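Soluble lytic murein transglycosylase (Pseudomonas aeruginosa, PDB 5OHU) cleaves the glycan strands of bacterial cell-wall peptidoglycan as a lytic transglycosylase, acting in both exolytic and endolytic turnover. Local coordinates at residues 142-146 against 170-175; 181-185 against 196-201. The contacts are given in a common frame with arbitrary orientation. Numbering follows the deposited sequence.

Contact 1: residues 142-146 against 170-175; sequences KAEGY and WQGEGQ
Tyr146, Glu173 and Trp170 carry most of this contact, in which the first turn of helix 142-153 meets the C-terminal end of helix 161-172. Residues 142-146 are regular helix, with Tyr146 N hydrogen-bonded to Lys142 O at 2.7 Å. After Gly172, Glu173 (phi/psi -96/21) is the first to leave helical geometry. Gly174, at phi 76°, is the C-prime residue of a Schellman motif: Gln175 N reaches back to Trp170 O (3.2 Å) and Gly174 N to Gln171 O (3.0 Å). The closest CA pair is Tyr146 and Trp170, 6.8 Å apart. Tyr146, chi1 m, presents one face of its ring to both Gln175 and Trp170. The edge of Trp170 (chi1 t, chi2 56°) points at this face in an offset edge-to-face pair, the five-membered ring 5.7 Å from the phenol ring between centroids, with planes at 61°; CD1 of Tyr146 lies 3.9 Å from CD1 of Trp170. Gln175, chi1 m, sets its CG over the phenol ring, a CH-pi contact 3.8 Å from the centroid and 11° off the normal. Glu173, chi1 m and chi2 t, stretches its carboxylate to Lys142, whose NZ makes a salt bridge to Glu173 OE2 at 2.8 Å. The ion pair ties the start of one helix to the residue just past the other, at the surface. The two are neighbours in an alpha-superhelical region, as in Slt70-like enzymes; helix 126-138 flanks them, Leu137 offering its carbonyl to Lys142 NZ and touching Tyr146, while Trp170 meets Trp153 at the far end of helix 142-153.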
loop_
_atom_site.group_PDB
_atom_site.type_symbol
_atom_site.label_atom_id
_atom_site.label_comp_id
_atom_site.label_asym_id
_atom_site.label_seq_id
_atom_site.Cartn_x
_atom_site.Cartn_y
_atom_site.Cartn_z
ATOM N N LYS A 142 -9.352 8.793 35.063
ATOM C CA LYS A 142 -8.358 7.747 35.292
ATOM C C LYS A 142 -8.679 6.493 34.498
ATOM O O LYS A 142 -7.793 5.890 33.882
ATOM C CB LYS A 142 -8.263 7.422 36.779
ATOM C CG LYS A 142 -7.623 8.522 37.568
ATOM C CD LYS A 142 -6.936 7.997 38.788
ATOM C CE LYS A 142 -6.082 9.086 39.409
ATOM N NZ LYS A 142 -4.932 9.422 38.525
ATOM N N ALA A 143 -9.942 6.078 34.512
ATOM C CA ALA A 143 -10.320 4.881 33.779
ATOM C C ALA A 143 -10.006 5.034 32.301
ATOM O O ALA A 143 -9.467 4.115 31.675
ATOM C CB ALA A 143 -11.802 4.578 33.997
ATOM N N GLU A 144 -10.315 6.197 31.729
ATOM C CA GLU A 144 -9.983 6.425 30.330
ATOM C C GLU A 144 -8.483 6.609 30.137
ATOM O O GLU A 144 -7.947 6.229 29.090
ATOM C CB GLU A 144 -10.749 7.632 29.787
ATOM C CG GLU A 144 -12.267 7.491 29.850
ATOM C CD GLU A 144 -12.883 8.182 31.059
ATOM O OE1 GLU A 144 -12.405 7.973 32.197
ATOM O OE2 GLU A 144 -13.851 8.947 30.864
ATOM N N GLY A 145 -7.800 7.181 31.129
ATOM C CA GLY A 145 -6.360 7.362 31.026
ATOM C C GLY A 145 -5.602 6.052 31.114
ATOM O O GLY A 145 -4.596 5.856 30.423
ATOM N N TYR A 146 -6.072 5.138 31.968
ATOM C CA TYR A 146 -5.544 3.779 31.970
ATOM C C TYR A 146 -5.750 3.121 30.611
ATOM O O TYR A 146 -4.831 2.508 30.055
ATOM C CB TYR A 146 -6.198 2.954 33.085
ATOM C CG TYR A 146 -5.849 3.389 34.507
ATOM C CD1 TYR A 146 -4.994 4.453 34.745
ATOM C CD2 TYR A 146 -6.361 2.714 35.606
ATOM C CE1 TYR A 146 -4.670 4.841 36.026
ATOM C CE2 TYR A 146 -6.043 3.093 36.894
ATOM C CZ TYR A 146 -5.197 4.163 37.099
ATOM O OH TYR A 146 -4.866 4.564 38.378
ATOM N N TRP A 170 1.360 5.661 34.827
ATOM C CA TRP A 170 0.541 4.457 34.821
ATOM C C TRP A 170 1.155 3.375 35.704
ATOM O O TRP A 170 0.465 2.747 36.513
ATOM C CB TRP A 170 0.423 4.017 33.367
ATOM C CG TRP A 170 -0.446 2.898 33.025
ATOM C CD1 TRP A 170 -1.776 2.760 33.303
ATOM C CD2 TRP A 170 -0.078 1.779 32.220
ATOM N NE1 TRP A 170 -2.248 1.595 32.742
ATOM C CE2 TRP A 170 -1.221 0.974 32.079
ATOM C CE3 TRP A 170 1.122 1.364 31.628
ATOM C CZ2 TRP A 170 -1.205 -0.225 31.367
ATOM C CZ3 TRP A 170 1.135 0.180 30.917
ATOM C CH2 TRP A 170 -0.024 -0.600 30.788
ATOM N N GLN A 171 2.462 3.157 35.568
ATOM C CA GLN A 171 3.171 2.250 36.467
ATOM C C GLN A 171 3.100 2.731 37.914
ATOM O O GLN A 171 2.968 1.921 38.836
ATOM C CB GLN A 171 4.624 2.120 36.015
ATOM C CG GLN A 171 5.493 1.247 36.895
ATOM C CD GLN A 171 6.926 1.223 36.415
ATOM O OE1 GLN A 171 7.477 2.250 36.015
ATOM N NE2 GLN A 171 7.535 0.042 36.427
ATOM N N GLY A 172 3.200 4.044 38.131
ATOM C CA GLY A 172 3.123 4.575 39.479
ATOM C C GLY A 172 1.788 4.312 40.144
ATOM O O GLY A 172 1.705 4.230 41.369
ATOM N N GLU A 173 0.726 4.178 39.355
ATOM C CA GLU A 173 -0.588 3.867 39.893
ATOM C C GLU A 173 -0.893 2.376 39.842
ATOM O O GLU A 173 -2.065 1.985 39.885
ATOM C CB GLU A 173 -1.655 4.680 39.165
ATOM C CG GLU A 173 -1.406 6.177 39.282
ATOM C CD GLU A 173 -2.580 7.011 38.828
ATOM O OE1 GLU A 173 -3.700 6.463 38.761
ATOM O OE2 GLU A 173 -2.379 8.212 38.532
ATOM N N GLY A 174 0.147 1.541 39.741
ATOM C CA GLY A 174 0.017 0.111 39.952
ATOM C C GLY A 174 -0.610 -0.662 38.821
ATOM O O GLY A 174 -1.125 -1.757 39.043
ATOM N N GLN A 175 -0.578 -0.130 37.606
ATOM C CA GLN A 175 -1.273 -0.759 36.495
ATOM C C GLN A 175 -0.375 -1.608 35.619
ATOM O O GLN A 175 -0.888 -2.367 34.796
ATOM C CB GLN A 175 -1.930 0.305 35.623
ATOM C CG GLN A 175 -2.854 1.196 36.398
ATOM C CD GLN A 175 -3.898 0.399 37.150
ATOM O OE1 GLN A 175 -3.960 0.446 38.380
ATOM N NE2 GLN A 175 -4.721 -0.347 36.416
#

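Contact 2: residues 181-185 against 196-201. With PO4 (phosphate ion), chain B.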
loop_
_atom_site.group_PDB
_atom_site.type_symbol
_atom_site.label_atom_id
_atom_site.label_comp_id
_atom_site.label_asym_id
_atom_site.label_seq_id
_atom_site.Cartn_x
_atom_site.Cartn_y
_atom_site.Cartn_z
ATOM N N VAL A 181 3.752 -6.361 30.772
ATOM C CA VAL A 181 5.123 -6.374 30.272
ATOM C C VAL A 181 5.304 -7.521 29.292
ATOM O O VAL A 181 5.861 -7.353 28.198
ATOM C CB VAL A 181 6.126 -6.478 31.435
ATOM C CG1 VAL A 181 7.565 -6.372 30.904
ATOM C CG2 VAL A 181 5.846 -5.410 32.475
ATOM N N TRP A 182 4.823 -8.706 29.675
ATOM C CA TRP A 182 4.933 -9.883 28.824
ATOM C C TRP A 182 4.255 -9.674 27.471
ATOM O O TRP A 182 4.853 -9.950 26.426
ATOM C CB TRP A 182 4.346 -11.095 29.548
ATOM C CG TRP A 182 4.450 -12.373 28.753
ATOM C CD1 TRP A 182 3.460 -12.954 28.021
ATOM C CD2 TRP A 182 5.607 -13.206 28.602
ATOM N NE1 TRP A 182 3.925 -14.109 27.429
ATOM C CE2 TRP A 182 5.237 -14.289 27.772
ATOM C CE3 TRP A 182 6.912 -13.150 29.095
ATOM C CZ2 TRP A 182 6.133 -15.310 27.423
ATOM C CZ3 TRP A 182 7.804 -14.161 28.745
ATOM C CH2 TRP A 182 7.409 -15.228 27.921
ATOM N N LYS A 183 3.006 -9.182 27.467
ATOM C CA LYS A 183 2.335 -8.911 26.199
ATOM C C LYS A 183 3.172 -8.014 25.306
ATOM O O LYS A 183 3.273 -8.245 24.094
ATOM C CB LYS A 183 0.995 -8.214 26.400
ATOM C CG LYS A 183 -0.259 -9.011 26.586
ATOM C CD LYS A 183 -0.485 -9.287 28.011
ATOM C CE LYS A 183 -1.908 -9.763 28.252
ATOM N NZ LYS A 183 -2.283 -10.747 27.184
ATOM N N ARG A 184 3.729 -6.944 25.868
ATOM C CA ARG A 184 4.464 -6.029 25.012
ATOM C C ARG A 184 5.751 -6.673 24.521
ATOM O O ARG A 184 6.169 -6.457 23.379
ATOM C CB ARG A 184 4.757 -4.715 25.740
ATOM C CG ARG A 184 5.232 -3.646 24.763
ATOM C CD ARG A 184 5.766 -2.414 25.444
ATOM N NE ARG A 184 6.180 -1.442 24.452
ATOM C CZ ARG A 184 6.812 -0.301 24.720
ATOM N NH1 ARG A 184 7.113 0.034 25.970
ATOM N NH2 ARG A 184 7.142 0.506 23.728
ATOM N N LEU A 185 6.396 -7.463 25.376
ATOM C CA LEU A 185 7.555 -8.236 24.951
ATOM C C LEU A 185 7.229 -9.058 23.714
ATOM O O LEU A 185 7.970 -9.039 22.728
ATOM C CB LEU A 185 8.012 -9.117 26.113
ATOM C CG LEU A 185 9.127 -10.164 26.031
ATOM C CD1 LEU A 185 10.174 -9.834 25.028
ATOM C CD2 LEU A 185 9.761 -10.260 27.419
ATOM N N LEU A 196 14.298 -3.378 22.361
ATOM C CA LEU A 196 13.105 -3.192 23.173
ATOM C C LEU A 196 12.723 -4.481 23.901
ATOM O O LEU A 196 12.568 -4.488 25.126
ATOM C CB LEU A 196 11.956 -2.703 22.291
ATOM C CG LEU A 196 10.632 -2.527 23.043
ATOM C CD1 LEU A 196 10.772 -1.655 24.258
ATOM C CD2 LEU A 196 9.520 -2.031 22.122
ATOM N N ALA A 197 12.579 -5.587 23.159
ATOM C CA ALA A 197 12.121 -6.843 23.759
ATOM C C ALA A 197 13.040 -7.285 24.891
ATOM O O ALA A 197 12.573 -7.719 25.954
ATOM C CB ALA A 197 12.024 -7.933 22.686
ATOM N N SER A 198 14.351 -7.154 24.691
ATOM C CA SER A 198 15.290 -7.557 25.728
ATOM C C SER A 198 15.218 -6.634 26.934
ATOM O O SER A 198 15.387 -7.092 28.069
ATOM C CB SER A 198 16.713 -7.601 25.171
ATOM O OG SER A 198 16.842 -8.641 24.221
ATOM N N HIS A 199 14.964 -5.342 26.716
ATOM C CA HIS A 199 14.749 -4.439 27.844
ATOM C C HIS A 199 13.481 -4.809 28.611
ATOM O O HIS A 199 13.481 -4.836 29.850
ATOM C CB HIS A 199 14.692 -3.003 27.346
ATOM C CG HIS A 199 16.028 -2.454 26.960
ATOM N ND1 HIS A 199 16.208 -1.620 25.877
ATOM C CD2 HIS A 199 17.252 -2.619 27.515
ATOM C CE1 HIS A 199 17.485 -1.298 25.779
ATOM N NE2 HIS A 199 18.140 -1.890 26.761
ATOM N N LEU A 200 12.388 -5.105 27.899
ATOM C CA LEU A 200 11.201 -5.611 28.583
ATOM C C LEU A 200 11.504 -6.907 29.323
ATOM O O LEU A 200 11.013 -7.121 30.435
ATOM C CB LEU A 200 10.055 -5.809 27.591
ATOM C CG LEU A 200 9.592 -4.518 26.899
ATOM C CD1 LEU A 200 8.640 -4.838 25.770
ATOM C CD2 LEU A 200 8.886 -3.614 27.880
ATOM N N ALA A 201 12.326 -7.774 28.727
ATOM C CA ALA A 201 12.639 -9.049 29.360
ATOM C C ALA A 201 13.357 -8.846 30.689
ATOM O O ALA A 201 13.102 -9.572 31.661
ATOM C CB ALA A 201 13.480 -9.909 28.410
HETATM P P PO4 B . 9.179 3.208 25.637
HETATM O O1 PO4 B . 10.683 3.265 25.672
HETATM O O2 PO4 B . 8.724 2.801 24.262
HETATM O O3 PO4 B . 8.705 2.226 26.682
HETATM O O4 PO4 B . 8.608 4.569 25.955
#
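Two consecutive helices, 178-190 and 194-201, run nearly antiparallel here: the short segments cross at -160° with axes 9.1 Å apart, the arrangement of a helical hairpin. Val181 comes first, laying CG1 3.6 Å from Leu200 O and 4.2 Å from Leu200 CB. Trp182 sends its CA-to-CB bond away from the partner helix and packs instead on helix 208-219, with NE1 hydrogen-bonded to Asp239. One turn on from Val181, Arg184 is fully extended. Its CG lies 3.7 Å from Leu200 CD1, and Leu196 CD1 sits over a face of the guanidinium, so the aliphatic arm and the charged head both rest against leucines. NH1 and NH2 grip a phosphate ion, to O3 and O2 respectively, at 2.8 Å each; the ion probably comes from the crystallisation liquor. Leu185 closes the segment at the nearest backbone approach, 4.9 Å between its CA and that of Ala197. Its CD1 lies 3.5 Å from Ala197 CB, its CD2 is 3.9 Å from Ala201 CB, and its CB is 4.2 Å from Leu200 CB. No hydrogen bond joins the segments: the helices are held by apolar side chains, and small alanines admit Leu185 close to the partner backbone. The one buried charge, Arg184, is met within the protein by the carbonyls of Val155 and Lys157 and by a cation-pi contact with Trp153; the phosphate adds two hydrogen bonds in this crystal.

How the contacts relate
The two contacts follow each other along the chain: contact 1 closes at residue 175 before contact 2 opens at 181. Their centres are 19 Å apart and their nearest atoms about 7 Å, so they do not touch, yet helix 161-172 of contact 1 leads directly into helix 178-190 of contact 2. Trp153, at the end of helix 142-153, connects the two sites, since its ring meets a residue of each. Both contacts join neighbouring helices of the helix-rich superhelical part of this Slt enzyme, one at the surface and one buried, and both lie on the same side of the chain's centre.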